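Local coordinates for beta-agarase (Persicobacter, PDB 6AII), which probably cleaves the beta-1,4 linkages of agarose, acting as a GH16-family beta-agarase that releases neoagarobiose, at residues A80-N85 / G302-R307; A129-N134 / E309-K314. All blocks are in the same frame, centred on the assembly; numbering follows the deposited sequence.

Interactions 1 and 2 lie with their centres about 12 Å apart, on the same side of the chain's centre, and touch directly. The backbone A80 N stands 2.9 Å from H311 O, a probable hydrogen bond, while A80 CB packs 3.4 Å from F131 CE2. On the helix side, I304 CA approaches H311 NE2 to 3.7 Å, making H311 a neighbour of both segments of interaction 1. Two strands lead from this region to the calcium site: 75-79, which runs into 80-85, follows the ligand G74, and 312-325 carries the ligand D316. The side chain of I312 is about 13 Å from the ion, and none of the ion's ligand residues lies in either contact.

Interaction 1: residues A80-N85 / G302-R307; sequences ASRNGN and GEIYGR
A80 meets I304 through the far end of the isoleucine: I304 CD1 lies 3.8 Å from A80 O and 4.1 Å from A80 CB. I304 CG1 stands anti to the backbone N (chi1 -161°), and a near-anti chi2 of 160° then carries CD1 out to the loop. The same methyl touches S81 at the backbone, with I304 CD1 3.8 Å from S81 CA, while S81 OG is directed elsewhere, to N68 ND2.

R82 supplies the polar half of the contact. Its carbonyl O accepts a hydrogen bond of 2.8 Å from Y305 OH, which approaches from above the carbonyl plane, 48° out of it, while R82 O itself lies at the edge of the tyrosine ring. The aliphatic base of the arginine rests on the same hydroxyl, R82 CG being 3.4 Å from Y305 OH. Further out, the planes of the R82 guanidinium and the Y305 ring are steeply inclined to each other, and I304 CG2 sits in the angle they make, 3.9 Å from R82 NH1 and 4.0 Å above the centre of the Y305 ring. The guanidinium is fixed by a salt bridge from NH1 to D301 and by bonds from NH2 to T103 and P299. An alanine at I304 would remove both of these methyl contacts and would probably open a gap between the R82 guanidinium, the Y305 ring and the A80-S81 backbone.

Beyond R82 the loop turns on itself: N83 OD1 accepts from N85 N at 2.9 Å, an Asx turn with G84 at its middle. The segment links strand 75-79 of one sheet to strand 86-90 of the other, so the short helix 301-306 packs against a sheet-to-sheet connection of the beta-sandwich (jelly roll) fold of GH16 enzymes.

Interaction 2: residues A129-N134 / E309-K314; sequences AVFANN and EDHIMK
A129 places its methyl over one face of the H311 imidazole, a CH-pi contact with A129 CB 3.5 Å from the ring centroid and 18° off the ring normal. The methyl is displaced toward the rim, and its shortest approach is 3.3 Å, to H311 CD2. Both ring nitrogens have partners that would restrain rotation of the imidazole: ND1 bonds to R307 O, and NE2 lies 2.8 Å from a water. The same water accepts from V130 N at 2.9 Å, so it bridges the two segments, which share no direct hydrogen bond.

F131 has its CG between the backbone N and the carbonyl carbon (chi1 56°), and the phenyl comes to the H311 backbone by its edge. F131 CZ is 3.8 Å from H311 C, which lies in the plane of the phenyl ring. F131 CE2 also comes within 4.0 Å of H311 CD2, adding ring-to-ring packing.

The side chains of N133 and M313 lie alongside one another and point opposite ways. M313 is extended, with CG anti to the backbone N, and its flank runs by the amide: N133 OD1 is 3.4 Å from M313 CG, while the same oxygen is satisfied by A127 N. On the other side of the amide, ND2 makes a weak bond to F131 O. The methionine end reaches further along, M313 CE lying 3.9 Å from N134 O.

Although the touching parts run in nearly the same direction, 4° apart, this is packing between two sheets. Strand 132-139 pairs with 280-287, whose I284 and I286 also receive M313, whereas 312-325 pairs with 75-79, against which I312 packs on its other side. Helix 301-306 reaches H311 through E303 and I304.

Interaction 1: residues A80-N85 / G302-R307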
ATOM      1  N   ALA A  80      -5.372   7.339 -12.997  1.00 16.74           N
ATOM      2  CA  ALA A  80      -6.685   6.781 -13.423  1.00 17.57           C
ATOM      3  C   ALA A  80      -7.222   7.614 -14.576  1.00 19.53           C
ATOM      4  O   ALA A  80      -7.400   8.843 -14.457  1.00 19.69           O
ATOM      5  CB  ALA A  80      -7.676   6.692 -12.283  1.00 19.77           C
ATOM      6  N   SER A  81      -7.682   6.910 -15.621  1.00 17.85           N
ATOM      7  CA  SER A  81      -8.279   7.583 -16.774  1.00 18.75           C
ATOM      8  C   SER A  81      -9.339   6.657 -17.386  1.00 20.02           C
ATOM      9  O   SER A  81      -9.500   5.523 -16.927  1.00 19.53           O
ATOM     10  CB  SER A  81      -7.213   7.939 -17.767  1.00 19.54           C
ATOM     11  OG  SER A  81      -6.509   6.799 -18.228  1.00 20.21           O
ATOM     12  N   ARG A  82     -10.079   7.182 -18.331  1.00 19.07           N
ATOM     13  CA  ARG A  82     -11.226   6.394 -18.863  1.00 18.87           C
ATOM     14  C   ARG A  82     -11.369   6.653 -20.355  1.00 20.99           C
ATOM     15  O   ARG A  82     -11.802   7.749 -20.751  1.00 24.28           O
ATOM     16  CB  ARG A  82     -12.497   6.694 -18.065  1.00 19.85           C
ATOM     17  CG  ARG A  82     -13.705   5.887 -18.556  1.00 19.14           C
ATOM     18  CD  ARG A  82     -14.848   5.952 -17.598  1.00 20.23           C
ATOM     19  NE  ARG A  82     -14.590   5.294 -16.342  1.00 21.29           N
ATOM     20  CZ  ARG A  82     -15.148   5.613 -15.198  1.00 19.49           C
ATOM     21  NH1 ARG A  82     -16.102   6.542 -15.168  1.00 21.31           N
ATOM     22  NH2 ARG A  82     -14.701   5.042 -14.072  1.00 21.42           N
ATOM     23  N   ASN A  83     -11.158   5.607 -21.113  1.00 19.57           N
ATOM     24  CA  ASN A  83     -11.290   5.722 -22.615  1.00 20.58           C
ATOM     25  C   ASN A  83     -12.692   5.293 -23.060  1.00 25.51           C
ATOM     26  O   ASN A  83     -12.971   5.410 -24.250  1.00 25.00           O
ATOM     27  CB  ASN A  83     -10.215   4.947 -23.346  1.00 22.92           C
ATOM     28  CG  ASN A  83     -10.170   3.478 -23.042  1.00 21.81           C
ATOM     29  OD1 ASN A  83     -11.196   2.914 -22.668  1.00 21.18           O
ATOM     30  ND2 ASN A  83      -8.998   2.899 -23.175  1.00 20.00           N
ATOM     31  N   GLY A  84     -13.573   4.805 -22.182  1.00 21.80           N
ATOM     32  CA  GLY A  84     -14.880   4.377 -22.591  1.00 21.73           C
ATOM     33  C   GLY A  84     -15.014   2.882 -22.848  1.00 22.20           C
ATOM     34  O   GLY A  84     -16.183   2.400 -22.905  1.00 24.01           O
ATOM     35  N   ASN A  85     -13.932   2.147 -22.945  1.00 19.76           N
ATOM     36  CA  ASN A  85     -13.985   0.702 -23.136  1.00 20.65           C
ATOM     37  C   ASN A  85     -14.562   0.036 -21.895  1.00 22.35           C
ATOM     38  O   ASN A  85     -14.415   0.565 -20.767  1.00 20.50           O
ATOM     39  CB  ASN A  85     -12.625   0.105 -23.431  1.00 20.67           C
ATOM     40  CG  ASN A  85     -12.073   0.517 -24.769  1.00 23.36           C
ATOM     41  OD1 ASN A  85     -12.817   1.059 -25.568  1.00 21.79           O
ATOM     42  ND2 ASN A  85     -10.781   0.371 -24.913  1.00 22.47           N
ATOM     43  N   GLY A 302     -18.362  12.117 -14.453  1.00 23.64           N
ATOM     44  CA  GLY A 302     -18.308  13.518 -14.003  1.00 27.21           C
ATOM     45  C   GLY A 302     -17.057  13.764 -13.191  1.00 26.41           C
ATOM     46  O   GLY A 302     -16.382  14.773 -13.363  1.00 25.97           O
ATOM     47  N   GLU A 303     -16.771  12.816 -12.292  1.00 22.75           N
ATOM     48  CA  GLU A 303     -15.569  12.944 -11.438  1.00 22.66           C
ATOM     49  C   GLU A 303     -14.294  12.803 -12.270  1.00 19.84           C
ATOM     50  O   GLU A 303     -13.375  13.636 -12.178  1.00 21.77           O
ATOM     51  CB  GLU A 303     -15.635  11.880 -10.346  1.00 20.02           C
ATOM     52  CG  GLU A 303     -16.657  12.156  -9.254  1.00 21.34           C
ATOM     53  CD  GLU A 303     -17.097  10.937  -8.438  1.00 21.43           C
ATOM     54  OE1 GLU A 303     -16.593   9.821  -8.635  1.00 22.11           O
ATOM     55  OE2 GLU A 303     -17.965  11.118  -7.534  1.00 20.87           O
ATOM     56  N   ILE A 304     -14.137  11.716 -12.982  1.00 20.30           N
ATOM     57  CA  ILE A 304     -12.844  11.416 -13.645  1.00 20.02           C
ATOM     58  C   ILE A 304     -12.544  12.403 -14.769  1.00 22.38           C
ATOM     59  O   ILE A 304     -11.375  12.739 -14.980  1.00 21.99           O
ATOM     60  CB  ILE A 304     -12.753   9.945 -14.085  1.00 20.26           C
ATOM     61  CG1 ILE A 304     -11.311   9.523 -14.322  1.00 20.12           C
ATOM     62  CG2 ILE A 304     -13.670   9.633 -15.293  1.00 22.14           C
ATOM     63  CD1 ILE A 304     -11.061   7.997 -14.288  1.00 20.76           C
ATOM     64  N   TYR A 305     -13.570  12.860 -15.499  1.00 23.39           N
ATOM     65  CA  TYR A 305     -13.337  13.867 -16.544  1.00 22.59           C
ATOM     66  C   TYR A 305     -13.392  15.293 -15.981  1.00 26.50           C
ATOM     67  O   TYR A 305     -12.726  16.129 -16.530  1.00 26.72           O
ATOM     68  CB  TYR A 305     -14.401  13.724 -17.641  1.00 23.78           C
ATOM     69  CG  TYR A 305     -14.387  12.397 -18.350  1.00 22.45           C
ATOM     70  CD1 TYR A 305     -13.211  11.788 -18.739  1.00 25.86           C
ATOM     71  CD2 TYR A 305     -15.573  11.721 -18.591  1.00 26.08           C
ATOM     72  CE1 TYR A 305     -13.204  10.559 -19.376  1.00 26.05           C
ATOM     73  CE2 TYR A 305     -15.590  10.481 -19.217  1.00 25.79           C
ATOM     74  CZ  TYR A 305     -14.402   9.923 -19.652  1.00 25.37           C
ATOM     75  OH  TYR A 305     -14.401   8.708 -20.291  1.00 26.36           O
ATOM     76  N   GLY A 306     -14.077  15.543 -14.905  1.00 24.71           N
ATOM     77  CA  GLY A 306     -14.160  16.871 -14.377  1.00 26.22           C
ATOM     78  C   GLY A 306     -12.952  17.261 -13.569  1.00 26.58           C
ATOM     79  O   GLY A 306     -12.555  18.455 -13.520  1.00 26.30           O
ATOM     80  N   ARG A 307     -12.360  16.285 -12.862  1.00 22.22           N
ATOM     81  CA  ARG A 307     -11.176  16.555 -12.048  1.00 23.60           C
ATOM     82  C   ARG A 307     -10.092  15.504 -12.308  1.00 24.25           C
ATOM     83  O   ARG A 307      -9.687  14.744 -11.413  1.00 22.22           O
ATOM     84  CB  ARG A 307     -11.574  16.478 -10.573  1.00 24.34           C
ATOM     85  CG  ARG A 307     -12.691  17.440 -10.201  1.00 27.13           C
ATOM     86  CD  ARG A 307     -13.032  17.478  -8.739  1.00 27.71           C
ATOM     87  NE  ARG A 307     -13.798  16.310  -8.301  1.00 27.44           N
ATOM     88  CZ  ARG A 307     -13.327  15.274  -7.584  1.00 30.99           C
ATOM     89  NH1 ARG A 307     -12.049  15.222  -7.209  1.00 24.67           N
ATOM     90  NH2 ARG A 307     -14.160  14.269  -7.302  1.00 30.38           N
TER

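Interaction 2: residues A129-N134 / E309-K314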
ATOM      1  N   ALA A 129     -10.198  10.851  -5.159  1.00 18.60           N
ATOM      2  CA  ALA A 129     -11.020  10.094  -6.127  1.00 20.78           C
ATOM      3  C   ALA A 129     -11.448   8.797  -5.472  1.00 18.92           C
ATOM      4  O   ALA A 129     -10.860   8.337  -4.501  1.00 18.87           O
ATOM      5  CB  ALA A 129     -10.230   9.832  -7.382  1.00 20.90           C
ATOM      6  N   VAL A 130     -12.499   8.178  -5.991  1.00 17.59           N
ATOM      7  CA  VAL A 130     -13.059   6.977  -5.367  1.00 18.66           C
ATOM      8  C   VAL A 130     -12.401   5.725  -5.958  1.00 19.39           C
ATOM      9  O   VAL A 130     -12.969   5.101  -6.904  1.00 19.65           O
ATOM     10  CB  VAL A 130     -14.594   6.937  -5.476  1.00 19.01           C
ATOM     11  CG1 VAL A 130     -15.159   5.781  -4.668  1.00 19.54           C
ATOM     12  CG2 VAL A 130     -15.115   8.235  -4.880  1.00 20.71           C
ATOM     13  N   PHE A 131     -11.203   5.375  -5.439  1.00 18.74           N
ATOM     14  CA  PHE A 131     -10.549   4.135  -5.819  1.00 18.37           C
ATOM     15  C   PHE A 131      -9.479   3.816  -4.785  1.00 17.65           C
ATOM     16  O   PHE A 131      -9.094   4.709  -4.005  1.00 18.88           O
ATOM     17  CB  PHE A 131      -9.985   4.191  -7.252  1.00 19.56           C
ATOM     18  CG  PHE A 131      -9.028   5.267  -7.670  1.00 19.43           C
ATOM     19  CD1 PHE A 131      -7.751   5.363  -7.126  1.00 19.83           C
ATOM     20  CD2 PHE A 131      -9.412   6.223  -8.605  1.00 18.49           C
ATOM     21  CE1 PHE A 131      -6.881   6.376  -7.514  1.00 18.63           C
ATOM     22  CE2 PHE A 131      -8.531   7.200  -9.029  1.00 19.30           C
ATOM     23  CZ  PHE A 131      -7.280   7.293  -8.467  1.00 20.87           C
ATOM     24  N   ALA A 132      -8.956   2.612  -4.843  1.00 17.90           N
ATOM     25  CA  ALA A 132      -7.935   2.136  -3.896  1.00 19.23           C
ATOM     26  C   ALA A 132      -6.568   2.690  -4.269  1.00 18.39           C
ATOM     27  O   ALA A 132      -6.217   2.751  -5.443  1.00 18.17           O
ATOM     28  CB  ALA A 132      -7.872   0.645  -3.844  1.00 18.96           C
ATOM     29  N   ASN A 133      -5.856   3.164  -3.222  1.00 16.37           N
ATOM     30  CA  ASN A 133      -4.511   3.681  -3.312  1.00 18.04           C
ATOM     31  C   ASN A 133      -3.671   2.793  -2.377  1.00 17.70           C
ATOM     32  O   ASN A 133      -3.855   2.839  -1.175  1.00 18.91           O
ATOM     33  CB  ASN A 133      -4.453   5.134  -2.863  1.00 18.40           C
ATOM     34  CG  ASN A 133      -5.212   6.114  -3.716  1.00 17.70           C
ATOM     35  OD1 ASN A 133      -4.531   7.021  -4.247  1.00 19.58           O
ATOM     36  ND2 ASN A 133      -6.570   6.034  -3.748  1.00 18.16           N
ATOM     37  N   ASN A 134      -2.765   1.970  -2.938  1.00 17.49           N
ATOM     38  CA  ASN A 134      -2.160   0.880  -2.190  1.00 19.15           C
ATOM     39  C   ASN A 134      -0.612   0.974  -2.215  1.00 18.42           C
ATOM     40  O   ASN A 134      -0.034   1.284  -3.226  1.00 18.94           O
ATOM     41  CB  ASN A 134      -2.509  -0.461  -2.807  1.00 19.99           C
ATOM     42  CG  ASN A 134      -3.986  -0.796  -2.765  1.00 22.97           C
ATOM     43  OD1 ASN A 134      -4.710  -0.455  -1.825  1.00 23.75           O
ATOM     44  ND2 ASN A 134      -4.394  -1.503  -3.819  1.00 26.63           N
ATOM     45  N   GLU A 309      -6.860  15.749 -12.521  1.00 23.68           N
ATOM     46  CA  GLU A 309      -5.658  15.827 -11.714  1.00 25.52           C
ATOM     47  C   GLU A 309      -5.879  15.212 -10.328  1.00 23.57           C
ATOM     48  O   GLU A 309      -4.946  14.703  -9.737  1.00 24.22           O
ATOM     49  CB  GLU A 309      -5.193  17.289 -11.648  1.00 32.67           C
ATOM     50  CG  GLU A 309      -3.799  17.480 -11.102  1.00 41.38           C
ATOM     51  CD  GLU A 309      -2.652  16.986 -11.976  1.00 44.12           C
ATOM     52  OE1 GLU A 309      -2.768  16.923 -13.247  1.00 44.74           O
ATOM     53  OE2 GLU A 309      -1.671  16.599 -11.354  1.00 43.47           O
ATOM     54  N   ASP A 310      -7.110  15.180  -9.859  1.00 20.63           N
ATOM     55  CA  ASP A 310      -7.434  14.479  -8.635  1.00 21.45           C
ATOM     56  C   ASP A 310      -7.436  12.946  -8.792  1.00 20.68           C
ATOM     57  O   ASP A 310      -7.423  12.279  -7.729  1.00 20.29           O
ATOM     58  CB  ASP A 310      -8.777  14.943  -8.097  1.00 21.80           C
ATOM     59  CG  ASP A 310      -8.767  16.327  -7.439  1.00 26.28           C
ATOM     60  OD1 ASP A 310      -7.690  16.773  -6.998  1.00 22.96           O
ATOM     61  OD2 ASP A 310      -9.837  16.952  -7.385  1.00 25.13           O
ATOM     62  N   HIS A 311      -7.501  12.422 -10.017  1.00 19.81           N
ATOM     63  CA  HIS A 311      -7.586  10.987 -10.215  1.00 20.60           C
ATOM     64  C   HIS A 311      -6.194  10.417 -10.430  1.00 21.09           C
ATOM     65  O   HIS A 311      -5.958   9.606 -11.305  1.00 19.82           O
ATOM     66  CB  HIS A 311      -8.573  10.701 -11.357  1.00 20.05           C
ATOM     67  CG  HIS A 311      -9.971  10.886 -10.895  1.00 20.03           C
ATOM     68  ND1 HIS A 311     -10.528  12.124 -10.630  1.00 19.89           N
ATOM     69  CD2 HIS A 311     -10.937   9.965 -10.646  1.00 17.73           C
ATOM     70  CE1 HIS A 311     -11.747  11.928 -10.138  1.00 20.60           C
ATOM     71  NE2 HIS A 311     -12.040  10.607 -10.177  1.00 19.22           N
ATOM     72  N   ILE A 312      -5.237  10.857  -9.628  1.00 17.39           N
ATOM     73  CA  ILE A 312      -3.840  10.470  -9.719  1.00 17.46           C
ATOM     74  C   ILE A 312      -3.345  10.264  -8.288  1.00 17.30           C
ATOM     75  O   ILE A 312      -3.455  11.194  -7.452  1.00 18.66           O
ATOM     76  CB  ILE A 312      -2.970  11.553 -10.392  1.00 19.65           C
ATOM     77  CG1 ILE A 312      -3.547  11.979 -11.746  1.00 21.73           C
ATOM     78  CG2 ILE A 312      -1.515  11.091 -10.480  1.00 21.39           C
ATOM     79  CD1 ILE A 312      -2.736  13.059 -12.426  1.00 23.30           C
ATOM     80  N   MET A 313      -2.717   9.162  -8.079  1.00 16.43           N
ATOM     81  CA  MET A 313      -1.988   8.875  -6.838  1.00 17.38           C
ATOM     82  C   MET A 313      -0.538   9.313  -7.074  1.00 17.76           C
ATOM     83  O   MET A 313       0.091   8.846  -8.021  1.00 19.42           O
ATOM     84  CB  MET A 313      -2.013   7.409  -6.473  1.00 19.84           C
ATOM     85  CG  MET A 313      -1.292   7.089  -5.163  1.00 20.16           C
ATOM     86  SD  MET A 313      -1.259   5.270  -4.900  1.00 20.73           S
ATOM     87  CE  MET A 313      -0.301   5.197  -3.401  1.00 23.45           C
ATOM     88  N   LYS A 314      -0.006  10.200  -6.238  1.00 17.55           N
ATOM     89  CA  LYS A 314       1.320  10.786  -6.478  1.00 17.83           C
ATOM     90  C   LYS A 314       2.291  10.248  -5.414  1.00 19.77           C
ATOM     91  O   LYS A 314       1.889  10.090  -4.230  1.00 20.10           O
ATOM     92  CB  LYS A 314       1.282  12.311  -6.405  1.00 17.89           C
ATOM     93  CG  LYS A 314       0.396  12.912  -7.452  1.00 21.26           C
ATOM     94  CD  LYS A 314       0.275  14.430  -7.376  1.00 25.65           C
ATOM     95  CE  LYS A 314      -0.666  14.932  -8.442  1.00 32.95           C
ATOM     96  NZ  LYS A 314      -0.914  16.377  -8.261  1.00 39.73           N
TER
HETATM   97  O   HOH W   1     -13.772   9.585  -8.215  1.00 20.40           O